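Local coordinates for hypoxanthine-guanine phosphoribosyltransferase (Leishmania tarentolae, PDB 1PZM) that transfers the 5-phosphoribosyl group of phosphoribosylpyrophosphate to hypoxanthine or guanine, giving IMP or GMP in purine salvage, at the interface of chains A and B. Numbering follows the deposited sequence. Chains: chain A/B, hypoxanthine-guanine phosphoribosyltransferase.

The interface of chains A and B. Residues chain A 88, 90; chain B 65-66, 69, 188, 191.
A:Phe90 and B:Phe69 meet edge to face at the apolar centre of this patch, part of the two-fold symmetric interface of the deposited dimer, which the structure alone does not prove to be the biological one. Their planes stand at 74°, and the centroids are 5.1 Å apart. The touching atom is CZ of A:Phe90, 3.4 Å from CG of B:Phe69 and displaced toward the rim of that ring. A:Phe90 lies on strand 86-91, while B:Phe69 opens helix 69-81, so a strand of one chain is set against the start of a helix of the other. With CG anti to its carbonyl carbon (chi1 -66°), A:Phe90 directs its ring into chain B. There B:Leu65 lies over one face, its CD2 methyl 3.9 Å from the ring centroid, and CD1 touches the ring near CG. The aliphatic CB and CG of B:Lys66 pass the CD2-CE2 side, leaving the ring packed from several directions. Two strand positions earlier, A:Val88 brings both methyls to CZ of B:Phe69.

Farther out, the B:Leu65-B:Lys66 peptide is cis and belongs to the loop that binds pyrophosphate in this family, so the contact borders the active site. B:Lys66 runs extended beyond CG and delivers NZ to the main-chain O of A:Val88 at 2.6 Å. The C=O...N angle of 165° shows an almost head-on approach. The same NZ amino group forms a salt bridge within chain B to OE1 of B:Glu188 (3.0 Å). NH2 of B:Arg191 reaches this oxygen from the opposite face of the carboxylate, so B:Glu188 probably offsets the charge of both basic groups and helps fix the lysine's direction. CB of B:Lys66 also sits over the centre of the B:Arg191 guanidinium, supporting it within chain B while the lysine tip reaches across. A water completes the rim: it joins the backbone N of A:Val88, at 2.8 Å, to OE1 and the backbone O of B:Glu188, and lies 2.9 Å from NE of B:Arg191.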
ATOM      1  N   VAL A  88       0.002 -11.161  -1.665  1.00 25.55           N
ATOM      2  CA  VAL A  88       0.045 -10.090  -0.681  1.00 26.00           C
ATOM      3  C   VAL A  88      -1.126 -10.253   0.259  1.00 27.93           C
ATOM      4  O   VAL A  88      -2.257 -10.588  -0.171  1.00 27.01           O
ATOM      5  CB  VAL A  88       0.029  -8.694  -1.375  1.00 25.77           C
ATOM      6  CG1 VAL A  88       0.088  -7.558  -0.332  1.00 23.08           C
ATOM      7  CG2 VAL A  88       1.266  -8.569  -2.309  1.00 24.83           C
ATOM      8  N   PHE A  90      -2.754  -8.415   4.023  1.00 29.73           N
ATOM      9  CA  PHE A  90      -2.754  -7.222   4.839  1.00 30.05           C
ATOM     10  C   PHE A  90      -3.176  -7.553   6.284  1.00 32.65           C
ATOM     11  O   PHE A  90      -4.232  -8.112   6.534  1.00 32.96           O
ATOM     12  CB  PHE A  90      -3.662  -6.184   4.187  1.00 28.39           C
ATOM     13  CG  PHE A  90      -3.124  -5.698   2.849  1.00 25.11           C
ATOM     14  CD1 PHE A  90      -2.168  -4.673   2.795  1.00 21.43           C
ATOM     15  CD2 PHE A  90      -3.517  -6.298   1.674  1.00 22.63           C
ATOM     16  CE1 PHE A  90      -1.633  -4.243   1.587  1.00 23.79           C
ATOM     17  CE2 PHE A  90      -3.019  -5.846   0.420  1.00 21.03           C
ATOM     18  CZ  PHE A  90      -2.049  -4.848   0.380  1.00 23.33           C
TER
ATOM     19  N   LEU B  65      -8.703  -2.118  -0.425  1.00 18.79           N
ATOM     20  CA  LEU B  65      -7.834  -3.285  -0.510  1.00 20.80           C
ATOM     21  C   LEU B  65      -8.521  -4.419  -1.216  1.00 22.03           C
ATOM     22  O   LEU B  65      -9.765  -4.498  -1.183  1.00 22.55           O
ATOM     23  CB  LEU B  65      -7.473  -3.748   0.916  1.00 21.99           C
ATOM     24  CG  LEU B  65      -6.570  -2.763   1.670  1.00 21.67           C
ATOM     25  CD1 LEU B  65      -6.217  -3.285   3.096  1.00 20.77           C
ATOM     26  CD2 LEU B  65      -5.332  -2.566   0.886  1.00 23.02           C
ATOM     27  N   LYS B  66      -7.779  -5.307  -1.859  1.00 21.12           N
ATOM     28  CA  LYS B  66      -6.333  -5.283  -1.932  1.00 22.76           C
ATOM     29  C   LYS B  66      -5.869  -4.523  -3.136  1.00 22.49           C
ATOM     30  O   LYS B  66      -4.802  -3.940  -3.106  1.00 22.77           O
ATOM     31  CB  LYS B  66      -5.836  -6.699  -2.099  1.00 23.06           C
ATOM     32  CG  LYS B  66      -6.217  -7.667  -0.934  1.00 26.56           C
ATOM     33  CD  LYS B  66      -5.401  -9.005  -1.133  1.00 31.46           C
ATOM     34  CE  LYS B  66      -5.731 -10.085  -0.101  1.00 31.89           C
ATOM     35  NZ  LYS B  66      -4.756 -11.230  -0.383  1.00 30.95           N
ATOM     36  N   PHE B  69      -3.766  -1.028  -3.472  1.00 17.92           N
ATOM     37  CA  PHE B  69      -2.668  -0.664  -2.562  1.00 17.42           C
ATOM     38  C   PHE B  69      -1.431  -0.010  -3.255  1.00 17.71           C
ATOM     39  O   PHE B  69      -0.770   0.873  -2.659  1.00 16.46           O
ATOM     40  CB  PHE B  69      -2.258  -1.831  -1.669  1.00 15.84           C
ATOM     41  CG  PHE B  69      -1.149  -2.748  -2.198  1.00 19.17           C
ATOM     42  CD1 PHE B  69       0.155  -2.692  -1.645  1.00 19.33           C
ATOM     43  CD2 PHE B  69      -1.400  -3.735  -3.156  1.00 19.26           C
ATOM     44  CE1 PHE B  69       1.177  -3.582  -2.019  1.00 20.27           C
ATOM     45  CE2 PHE B  69      -0.329  -4.630  -3.556  1.00 17.79           C
ATOM     46  CZ  PHE B  69       0.932  -4.552  -2.975  1.00 20.18           C
ATOM     47  N   GLU B 188      -5.155 -14.032  -6.982  1.00 29.16           N
ATOM     48  CA  GLU B 188      -4.171 -13.472  -6.051  1.00 27.59           C
ATOM     49  C   GLU B 188      -2.723 -13.341  -6.567  1.00 27.12           C
ATOM     50  O   GLU B 188      -1.874 -12.825  -5.824  1.00 25.77           O
ATOM     51  CB  GLU B 188      -4.159 -14.277  -4.731  1.00 27.94           C
ATOM     52  CG  GLU B 188      -5.489 -14.326  -4.023  1.00 30.25           C
ATOM     53  CD  GLU B 188      -5.932 -12.984  -3.457  1.00 33.23           C
ATOM     54  OE1 GLU B 188      -5.124 -12.046  -3.250  1.00 31.55           O
ATOM     55  OE2 GLU B 188      -7.141 -12.869  -3.175  1.00 40.71           O
ATOM     56  N   ARG B 191       0.069  -9.326  -8.537  1.00 22.14           N
ATOM     57  CA  ARG B 191      -0.096  -7.933  -8.035  1.00 20.74           C
ATOM     58  C   ARG B 191       1.249  -7.196  -8.070  1.00 20.84           C
ATOM     59  O   ARG B 191       1.311  -5.956  -8.088  1.00 19.64           O
ATOM     60  CB  ARG B 191      -0.622  -7.892  -6.584  1.00 19.93           C
ATOM     61  CG  ARG B 191      -1.965  -8.660  -6.329  1.00 18.59           C
ATOM     62  CD  ARG B 191      -2.538  -8.407  -4.880  1.00 18.50           C
ATOM     63  NE  ARG B 191      -3.755  -9.163  -4.598  1.00 19.17           N
ATOM     64  CZ  ARG B 191      -4.988  -8.769  -4.996  1.00 22.99           C
ATOM     65  NH1 ARG B 191      -5.147  -7.691  -5.771  1.00 20.96           N
ATOM     66  NH2 ARG B 191      -6.052  -9.510  -4.685  1.00 19.50           N
TER
HETATM   67  O   HOH W   1      -2.229 -11.330  -3.350  1.00 24.09           O